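Local atomic coordinates of protein of unknown function with a Fic domain (Bacteroides thetaiotaomicron VPI-5482, PDB entry 3CUC), a protein that is of unknown function but carries a Fic/DOC family domain within a predominantly helical fold. Residues 73-87 / 98-110. Residues are numbered along the deposited sequence; the frame is centred on the assembly and turned at random.
Sequences EMKAHNVGLEMIKQE and SFIRELNRTILVQ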
ATOM      1  N   GLU A  73      -9.963 -12.677  -5.123  1.00 39.97           N
ATOM      2  CA  GLU A  73      -8.847 -11.888  -4.583  1.00 41.66           C
ATOM      3  C   GLU A  73      -9.123 -10.399  -4.751  1.00 41.50           C
ATOM      4  O   GLU A  73      -8.842  -9.603  -3.858  1.00 42.40           O
ATOM      5  CB  GLU A  73      -7.497 -12.259  -5.222  1.00 41.88           C
ATOM      6  CG  GLU A  73      -6.896 -13.555  -4.707  1.00 44.66           C
ATOM      7  CD  GLU A  73      -5.439 -13.732  -5.096  1.00 46.57           C
ATOM      8  OE1 GLU A  73      -4.812 -12.765  -5.581  1.00 50.79           O
ATOM      9  OE2 GLU A  73      -4.918 -14.852  -4.911  1.00 57.00           O
HETATM   10  N   MSE A  74      -9.671 -10.032  -5.904  1.00 41.31           N
HETATM   11  CA  MSE A  74     -10.014  -8.647  -6.186  1.00 40.06           C
HETATM   12  C   MSE A  74     -11.031  -8.181  -5.176  1.00 40.74           C
HETATM   13  O   MSE A  74     -10.903  -7.109  -4.612  1.00 42.53           O
HETATM   14  CB  MSE A  74     -10.569  -8.502  -7.604  1.00 39.70           C
HETATM   15  CG  MSE A  74     -10.798  -7.068  -8.058  1.00 37.34           C
HETATM   16 SE   MSE A  74      -9.158  -6.063  -8.195  0.75 25.32          SE
HETATM   17  CE  MSE A  74      -8.575  -6.677  -9.909  1.00 37.16           C
ATOM     18  N   LYS A  75     -12.037  -9.002  -4.923  1.00 41.78           N
ATOM     19  CA  LYS A  75     -13.065  -8.683  -3.924  1.00 41.92           C
ATOM     20  C   LYS A  75     -12.497  -8.619  -2.501  1.00 41.51           C
ATOM     21  O   LYS A  75     -12.859  -7.746  -1.723  1.00 42.10           O
ATOM     22  CB  LYS A  75     -14.171  -9.742  -3.971  1.00 42.94           C
ATOM     23  CG  LYS A  75     -15.412  -9.457  -3.111  1.00 44.15           C
ATOM     24  CD  LYS A  75     -16.215 -10.744  -2.902  1.00 47.04           C
ATOM     25  CE  LYS A  75     -17.650 -10.478  -2.446  1.00 50.56           C
ATOM     26  NZ  LYS A  75     -18.408 -11.758  -2.285  1.00 49.69           N
ATOM     27  N   ALA A  76     -11.616  -9.558  -2.166  1.00 41.62           N
ATOM     28  CA  ALA A  76     -11.033  -9.642  -0.828  1.00 41.68           C
ATOM     29  C   ALA A  76     -10.123  -8.439  -0.568  1.00 43.13           C
ATOM     30  O   ALA A  76     -10.116  -7.885   0.533  1.00 44.09           O
ATOM     31  CB  ALA A  76     -10.261 -10.940  -0.667  1.00 41.16           C
ATOM     32  N   HIS A  77      -9.364  -8.039  -1.586  1.00 43.04           N
ATOM     33  CA  HIS A  77      -8.519  -6.855  -1.499  1.00 43.29           C
ATOM     34  C   HIS A  77      -9.339  -5.602  -1.212  1.00 43.68           C
ATOM     35  O   HIS A  77      -8.893  -4.715  -0.487  1.00 43.79           O
ATOM     36  CB  HIS A  77      -7.723  -6.666  -2.788  1.00 42.87           C
ATOM     37  CG  HIS A  77      -6.743  -5.543  -2.723  1.00 42.09           C
ATOM     38  ND1 HIS A  77      -7.084  -4.246  -3.033  1.00 40.67           N
ATOM     39  CD2 HIS A  77      -5.435  -5.519  -2.374  1.00 41.29           C
ATOM     40  CE1 HIS A  77      -6.025  -3.470  -2.887  1.00 45.21           C
ATOM     41  NE2 HIS A  77      -5.010  -4.218  -2.488  1.00 45.18           N
ATOM     42  N   ASN A  78     -10.538  -5.521  -1.776  1.00 43.82           N
ATOM     43  CA  ASN A  78     -11.397  -4.371  -1.499  1.00 44.21           C
ATOM     44  C   ASN A  78     -11.910  -4.389  -0.059  1.00 44.47           C
ATOM     45  O   ASN A  78     -12.118  -3.341   0.537  1.00 44.43           O
ATOM     46  CB  ASN A  78     -12.575  -4.311  -2.461  1.00 44.02           C
ATOM     47  CG  ASN A  78     -13.399  -3.069  -2.275  1.00 44.78           C
ATOM     48  OD1 ASN A  78     -12.871  -1.967  -2.300  1.00 49.23           O
ATOM     49  ND2 ASN A  78     -14.697  -3.238  -2.072  1.00 42.67           N
ATOM     50  N   VAL A  79     -12.127  -5.587   0.488  1.00 44.94           N
ATOM     51  CA  VAL A  79     -12.472  -5.726   1.903  1.00 44.56           C
ATOM     52  C   VAL A  79     -11.270  -5.257   2.722  1.00 45.81           C
ATOM     53  O   VAL A  79     -11.426  -4.581   3.736  1.00 46.53           O
ATOM     54  CB  VAL A  79     -12.869  -7.188   2.276  1.00 44.91           C
ATOM     55  CG1 VAL A  79     -13.022  -7.343   3.782  1.00 40.11           C
ATOM     56  CG2 VAL A  79     -14.158  -7.595   1.559  1.00 36.62           C
ATOM     57  N   GLY A  80     -10.072  -5.600   2.256  1.00 46.23           N
ATOM     58  CA  GLY A  80      -8.840  -5.111   2.862  1.00 46.66           C
ATOM     59  C   GLY A  80      -8.756  -3.597   2.883  1.00 47.08           C
ATOM     60  O   GLY A  80      -8.372  -3.018   3.891  1.00 48.51           O
ATOM     61  N   LEU A  81      -9.106  -2.952   1.772  1.00 47.20           N
ATOM     62  CA  LEU A  81      -9.100  -1.482   1.710  1.00 46.89           C
ATOM     63  C   LEU A  81     -10.051  -0.910   2.761  1.00 45.98           C
ATOM     64  O   LEU A  81      -9.674  -0.037   3.537  1.00 46.68           O
ATOM     65  CB  LEU A  81      -9.481  -0.972   0.310  1.00 47.63           C
ATOM     66  CG  LEU A  81      -9.721   0.540   0.146  1.00 48.13           C
ATOM     67  CD1 LEU A  81      -8.485   1.319   0.562  1.00 49.93           C
ATOM     68  CD2 LEU A  81     -10.136   0.898  -1.287  1.00 45.89           C
ATOM     69  N   GLU A  82     -11.272  -1.428   2.804  1.00 45.15           N
ATOM     70  CA  GLU A  82     -12.232  -1.029   3.832  1.00 45.09           C
ATOM     71  C   GLU A  82     -11.653  -1.182   5.241  1.00 44.27           C
ATOM     72  O   GLU A  82     -11.837  -0.305   6.086  1.00 43.78           O
ATOM     73  CB  GLU A  82     -13.546  -1.817   3.698  1.00 45.00           C
ATOM     74  CG  GLU A  82     -14.494  -1.260   2.639  1.00 48.68           C
ATOM     75  CD  GLU A  82     -14.728   0.238   2.793  1.00 57.43           C
ATOM     76  OE1 GLU A  82     -14.940   0.698   3.940  1.00 59.91           O
ATOM     77  OE2 GLU A  82     -14.688   0.954   1.769  1.00 60.17           O
HETATM   78  N   MSE A  83     -10.942  -2.283   5.477  1.00 43.84           N
HETATM   79  CA  MSE A  83     -10.306  -2.528   6.766  1.00 42.94           C
HETATM   80  C   MSE A  83      -9.311  -1.435   7.121  1.00 43.59           C
HETATM   81  O   MSE A  83      -9.367  -0.907   8.221  1.00 44.02           O
HETATM   82  CB  MSE A  83      -9.611  -3.895   6.800  1.00 42.86           C
HETATM   83  CG  MSE A  83     -10.557  -5.054   7.054  1.00 42.55           C
HETATM   84 SE   MSE A  83      -9.663  -6.734   6.845  0.75 40.79          SE
HETATM   85  CE  MSE A  83      -8.208  -6.504   8.131  1.00 34.60           C
ATOM     86  N   ILE A  84      -8.405  -1.090   6.210  1.00 44.23           N
ATOM     87  CA  ILE A  84      -7.389  -0.089   6.548  1.00 45.19           C
ATOM     88  C   ILE A  84      -8.012   1.291   6.751  1.00 46.11           C
ATOM     89  O   ILE A  84      -7.534   2.057   7.582  1.00 46.51           O
ATOM     90  CB  ILE A  84      -6.213  -0.005   5.537  1.00 45.06           C
ATOM     91  CG1 ILE A  84      -6.697   0.412   4.149  1.00 45.08           C
ATOM     92  CG2 ILE A  84      -5.452  -1.334   5.481  1.00 43.04           C
ATOM     93  CD1 ILE A  84      -5.626   1.090   3.322  1.00 45.88           C
ATOM     94  N   LYS A  85      -9.078   1.598   6.014  1.00 47.07           N
ATOM     95  CA  LYS A  85      -9.782   2.865   6.197  1.00 48.49           C
ATOM     96  C   LYS A  85     -10.305   2.969   7.629  1.00 50.04           C
ATOM     97  O   LYS A  85     -10.055   3.955   8.328  1.00 51.16           O
ATOM     98  CB  LYS A  85     -10.931   3.008   5.198  1.00 48.70           C
ATOM     99  CG  LYS A  85     -10.470   3.400   3.798  1.00 51.70           C
ATOM    100  CD  LYS A  85     -11.482   3.024   2.720  1.00 53.33           C
ATOM    101  CE  LYS A  85     -12.647   3.985   2.661  1.00 54.20           C
ATOM    102  NZ  LYS A  85     -13.567   3.623   1.559  1.00 55.29           N
ATOM    103  N   GLN A  86     -11.006   1.929   8.069  1.00 50.51           N
ATOM    104  CA  GLN A  86     -11.584   1.888   9.405  1.00 50.32           C
ATOM    105  C   GLN A  86     -10.516   1.903  10.493  1.00 49.40           C
ATOM    106  O   GLN A  86     -10.662   2.594  11.503  1.00 49.73           O
ATOM    107  CB  GLN A  86     -12.447   0.642   9.551  1.00 50.43           C
ATOM    108  CG  GLN A  86     -13.181   0.562  10.859  1.00 56.44           C
ATOM    109  CD  GLN A  86     -14.182  -0.556  10.874  1.00 63.80           C
ATOM    110  OE1 GLN A  86     -13.983  -1.571  11.535  1.00 69.29           O
ATOM    111  NE2 GLN A  86     -15.265  -0.389  10.128  1.00 68.06           N
ATOM    112  N   GLU A  87      -9.452   1.135  10.286  1.00 48.48           N
ATOM    113  CA  GLU A  87      -8.352   1.091  11.242  1.00 47.80           C
ATOM    114  C   GLU A  87      -7.701   2.467  11.310  1.00 47.62           C
ATOM    115  O   GLU A  87      -7.513   2.995  12.396  1.00 47.96           O
ATOM    116  CB  GLU A  87      -7.319   0.023  10.862  1.00 47.59           C
ATOM    117  CG  GLU A  87      -6.486  -0.498  12.037  1.00 47.02           C
ATOM    118  CD  GLU A  87      -7.221  -1.510  12.905  1.00 50.74           C
ATOM    119  OE1 GLU A  87      -8.450  -1.666  12.739  1.00 51.24           O
ATOM    120  OE2 GLU A  87      -6.564  -2.146  13.762  1.00 52.46           O
ATOM    121  N   SER A  98      -1.332  -8.094  14.758  1.00 46.11           N
ATOM    122  CA  SER A  98      -2.560  -8.856  14.521  1.00 46.39           C
ATOM    123  C   SER A  98      -3.410  -8.259  13.410  1.00 46.81           C
ATOM    124  O   SER A  98      -4.046  -9.000  12.660  1.00 47.06           O
ATOM    125  CB  SER A  98      -3.384  -8.990  15.799  1.00 45.80           C
ATOM    126  OG  SER A  98      -3.356  -7.790  16.547  1.00 49.76           O
ATOM    127  N   PHE A  99      -3.419  -6.932  13.289  1.00 47.20           N
ATOM    128  CA  PHE A  99      -4.145  -6.290  12.193  1.00 47.20           C
ATOM    129  C   PHE A  99      -3.521  -6.657  10.850  1.00 48.25           C
ATOM    130  O   PHE A  99      -4.242  -6.950   9.896  1.00 49.42           O
ATOM    131  CB  PHE A  99      -4.190  -4.764  12.346  1.00 46.80           C
ATOM    132  CG  PHE A  99      -4.830  -4.057  11.170  1.00 46.02           C
ATOM    133  CD1 PHE A  99      -6.206  -4.114  10.980  1.00 43.54           C
ATOM    134  CD2 PHE A  99      -4.054  -3.354  10.249  1.00 40.93           C
ATOM    135  CE1 PHE A  99      -6.801  -3.479   9.897  1.00 43.47           C
ATOM    136  CE2 PHE A  99      -4.641  -2.720   9.161  1.00 43.08           C
ATOM    137  CZ  PHE A  99      -6.015  -2.777   8.986  1.00 44.80           C
ATOM    138  N   ILE A 100      -2.190  -6.650  10.785  1.00 48.37           N
ATOM    139  CA  ILE A 100      -1.476  -6.947   9.545  1.00 48.31           C
ATOM    140  C   ILE A 100      -1.711  -8.398   9.134  1.00 49.11           C
ATOM    141  O   ILE A 100      -1.896  -8.698   7.954  1.00 47.92           O
ATOM    142  CB  ILE A 100       0.039  -6.680   9.677  1.00 48.19           C
ATOM    143  CG1 ILE A 100       0.301  -5.198   9.954  1.00 47.48           C
ATOM    144  CG2 ILE A 100       0.762  -7.078   8.399  1.00 45.61           C
ATOM    145  CD1 ILE A 100       1.727  -4.895  10.341  1.00 45.86           C
ATOM    146  N   ARG A 101      -1.720  -9.284  10.123  1.00 50.56           N
ATOM    147  CA  ARG A 101      -1.972 -10.703   9.895  1.00 52.42           C
ATOM    148  C   ARG A 101      -3.398 -10.920   9.388  1.00 52.30           C
ATOM    149  O   ARG A 101      -3.616 -11.671   8.441  1.00 52.57           O
ATOM    150  CB  ARG A 101      -1.727 -11.504  11.179  1.00 53.27           C
ATOM    151  CG  ARG A 101      -0.280 -11.446  11.691  1.00 58.02           C
ATOM    152  CD  ARG A 101      -0.176 -11.786  13.180  1.00 65.62           C
ATOM    153  NE  ARG A 101      -0.159 -13.231  13.368  1.00 67.58           N
ATOM    154  CZ  ARG A 101       0.933 -13.991  13.332  1.00 73.96           C
ATOM    155  NH1 ARG A 101       2.131 -13.455  13.140  1.00 76.25           N
ATOM    156  NH2 ARG A 101       0.829 -15.302  13.497  1.00 77.77           N
ATOM    157  N   GLU A 102      -4.361 -10.248  10.008  1.00 52.42           N
ATOM    158  CA  GLU A 102      -5.754 -10.317   9.570  1.00 53.11           C
ATOM    159  C   GLU A 102      -5.909  -9.767   8.150  1.00 52.10           C
ATOM    160  O   GLU A 102      -6.753 -10.227   7.380  1.00 51.65           O
ATOM    161  CB  GLU A 102      -6.659  -9.541  10.538  1.00 54.17           C
ATOM    162  CG  GLU A 102      -8.159  -9.701  10.278  1.00 59.66           C
ATOM    163  CD  GLU A 102      -8.639 -11.134  10.451  1.00 66.47           C
ATOM    164  OE1 GLU A 102      -8.500 -11.675  11.566  1.00 74.85           O
ATOM    165  OE2 GLU A 102      -9.157 -11.723   9.476  1.00 71.14           O
ATOM    166  N   LEU A 103      -5.086  -8.781   7.814  1.00 51.42           N
ATOM    167  CA  LEU A 103      -5.077  -8.194   6.479  1.00 51.06           C
ATOM    168  C   LEU A 103      -4.644  -9.232   5.449  1.00 50.66           C
ATOM    169  O   LEU A 103      -5.266  -9.367   4.396  1.00 50.20           O
ATOM    170  CB  LEU A 103      -4.135  -6.983   6.441  1.00 51.20           C
ATOM    171  CG  LEU A 103      -4.455  -5.832   5.482  1.00 52.12           C
ATOM    172  CD1 LEU A 103      -5.906  -5.361   5.604  1.00 51.76           C
ATOM    173  CD2 LEU A 103      -3.499  -4.681   5.748  1.00 51.01           C
ATOM    174  N   ASN A 104      -3.585  -9.972   5.764  1.00 50.60           N
ATOM    175  CA  ASN A 104      -3.104 -11.036   4.893  1.00 51.12           C
ATOM    176  C   ASN A 104      -4.153 -12.138   4.724  1.00 51.72           C
ATOM    177  O   ASN A 104      -4.474 -12.546   3.604  1.00 51.52           O
ATOM    178  CB  ASN A 104      -1.813 -11.632   5.453  1.00 51.46           C
ATOM    179  CG  ASN A 104      -1.151 -12.593   4.486  1.00 51.30           C
ATOM    180  OD1 ASN A 104      -1.279 -13.811   4.621  1.00 50.07           O
ATOM    181  ND2 ASN A 104      -0.453 -12.048   3.493  1.00 49.87           N
ATOM    182  N   ARG A 105      -4.689 -12.600   5.850  1.00 51.87           N
ATOM    183  CA  ARG A 105      -5.754 -13.592   5.856  1.00 52.92           C
ATOM    184  C   ARG A 105      -6.916 -13.156   4.963  1.00 50.82           C
ATOM    185  O   ARG A 105      -7.484 -13.963   4.244  1.00 49.85           O
ATOM    186  CB  ARG A 105      -6.243 -13.809   7.295  1.00 52.96           C
ATOM    187  CG  ARG A 105      -7.285 -14.926   7.491  1.00 57.30           C
ATOM    188  CD  ARG A 105      -7.593 -15.178   8.990  1.00 59.73           C
ATOM    189  NE  ARG A 105      -6.389 -15.530   9.766  1.00 70.91           N
ATOM    190  CZ  ARG A 105      -5.764 -14.748  10.660  1.00 73.95           C
ATOM    191  NH1 ARG A 105      -6.209 -13.531  10.954  1.00 75.11           N
ATOM    192  NH2 ARG A 105      -4.673 -15.197  11.281  1.00 71.51           N
ATOM    193  N   THR A 106      -7.255 -11.871   5.006  1.00 50.37           N
ATOM    194  CA  THR A 106      -8.396 -11.344   4.260  1.00 49.46           C
ATOM    195  C   THR A 106      -8.154 -11.327   2.755  1.00 50.14           C
ATOM    196  O   THR A 106      -8.920 -11.924   2.002  1.00 50.80           O
ATOM    197  CB  THR A 106      -8.740  -9.912   4.710  1.00 48.58           C
ATOM    198  OG1 THR A 106      -8.994  -9.903   6.115  1.00 48.58           O
ATOM    199  CG2 THR A 106      -9.964  -9.390   3.976  1.00 47.89           C
ATOM    200  N   ILE A 107      -7.091 -10.651   2.320  1.00 50.36           N
ATOM    201  CA  ILE A 107      -6.887 -10.389   0.886  1.00 50.07           C
ATOM    202  C   ILE A 107      -6.523 -11.657   0.097  1.00 51.81           C
ATOM    203  O   ILE A 107      -6.880 -11.779  -1.079  1.00 50.93           O
ATOM    204  CB  ILE A 107      -5.848  -9.259   0.616  1.00 48.79           C
ATOM    205  CG1 ILE A 107      -4.428  -9.682   1.000  1.00 44.43           C
ATOM    206  CG2 ILE A 107      -6.238  -7.990   1.350  1.00 46.98           C
ATOM    207  CD1 ILE A 107      -3.395  -8.723   0.509  1.00 42.79           C
ATOM    208  N   LEU A 108      -5.803 -12.575   0.744  1.00 53.91           N
ATOM    209  CA  LEU A 108      -5.607 -13.925   0.217  1.00 56.15           C
ATOM    210  C   LEU A 108      -6.712 -14.753   0.850  1.00 59.53           C
ATOM    211  O   LEU A 108      -6.662 -15.032   2.046  1.00 63.68           O
ATOM    212  CB  LEU A 108      -4.238 -14.495   0.611  1.00 54.78           C
ATOM    213  CG  LEU A 108      -3.017 -13.606   0.406  1.00 51.77           C
ATOM    214  CD1 LEU A 108      -1.743 -14.348   0.834  1.00 46.67           C
ATOM    215  CD2 LEU A 108      -2.938 -13.134  -1.043  1.00 43.69           C
ATOM    216  N   VAL A 109      -7.711 -15.149   0.073  1.00 60.57           N
ATOM    217  CA  VAL A 109      -8.972 -15.603   0.665  1.00 61.46           C
ATOM    218  C   VAL A 109      -8.822 -16.775   1.641  1.00 62.79           C
ATOM    219  O   VAL A 109      -9.516 -16.819   2.657  1.00 61.63           O
ATOM    220  CB  VAL A 109      -9.993 -15.967  -0.424  1.00 62.02           C
ATOM    221  CG1 VAL A 109     -11.294 -16.478   0.202  1.00 61.45           C
ATOM    222  CG2 VAL A 109     -10.254 -14.750  -1.322  1.00 60.26           C
ATOM    223  N   GLN A 110      -7.897 -17.690   1.353  1.00 65.27           N
ATOM    224  CA  GLN A 110      -7.795 -18.950   2.100  1.00 67.13           C
ATOM    225  C   GLN A 110      -6.456 -19.649   1.893  1.00 68.94           C
ATOM    226  O   GLN A 110      -5.713 -19.316   0.965  1.00 69.09           O
ATOM    227  CB  GLN A 110      -8.918 -19.883   1.664  1.00 66.98           C
ATOM    228  CG  GLN A 110      -8.951 -20.112   0.159  1.00 68.22           C
ATOM    229  CD  GLN A 110     -10.305 -20.579  -0.338  1.00 69.20           C
ATOM    230  OE1 GLN A 110     -11.078 -21.192   0.399  1.00 70.42           O
ATOM    231  NE2 GLN A 110     -10.596 -20.291  -1.600  1.00 70.97           N
TER
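Phe99, Met83 and Ile107 bury the most surface where residues 73-87 of helix 68-89 and residues 98-107 of helix 97-107 pack antiparallel, their axes 154° apart and 8.4 Å at closest approach. The Glu87 side chain lies over one face of the Phe99 ring. Glu87 CG makes a CH-pi contact 3.7 Å from the centroid of the Phe99 ring; the bend at chi2 (78°) folds the chain across the ring, and the carboxylate lies stacked on it, 11° between planes. Ile84 brings CG2 to the ring edge, 3.8 Å from Phe99 CZ.

The selenomethionine Met83 is a knob in a hole formed by Phe99, Glu102, Leu103 and Thr106. A bend at chi3 brings Met83 CE to 3.6 Å from Leu103 CD1. Thr106 returns the interlock, entering among Ala76, Val79, Gly80 and Met83 with CG2 3.7 Å from Val79 CG1, while Thr106 OG1 donates to Glu102 O (2.6 Å) in its own helix.

Near Gly80 and Ala76 the backbones draw together, with 4.5 Å between Ala76 CA and Ile107 CA. Ile107 CG2 lies against His77 CA at 3.8 Å. Helix 199-213 touches Ile84, Leu103 and Ile107, tying the pair into the helical body. With no hydrogen bond or salt bridge between the segments, their association rests on close apolar interlocking. The stack over Phe99 draws on the aliphatic CB and CG of Glu87, and the salt bridge from Glu87 OE1 to Arg93 probably helps make the charge tolerable there.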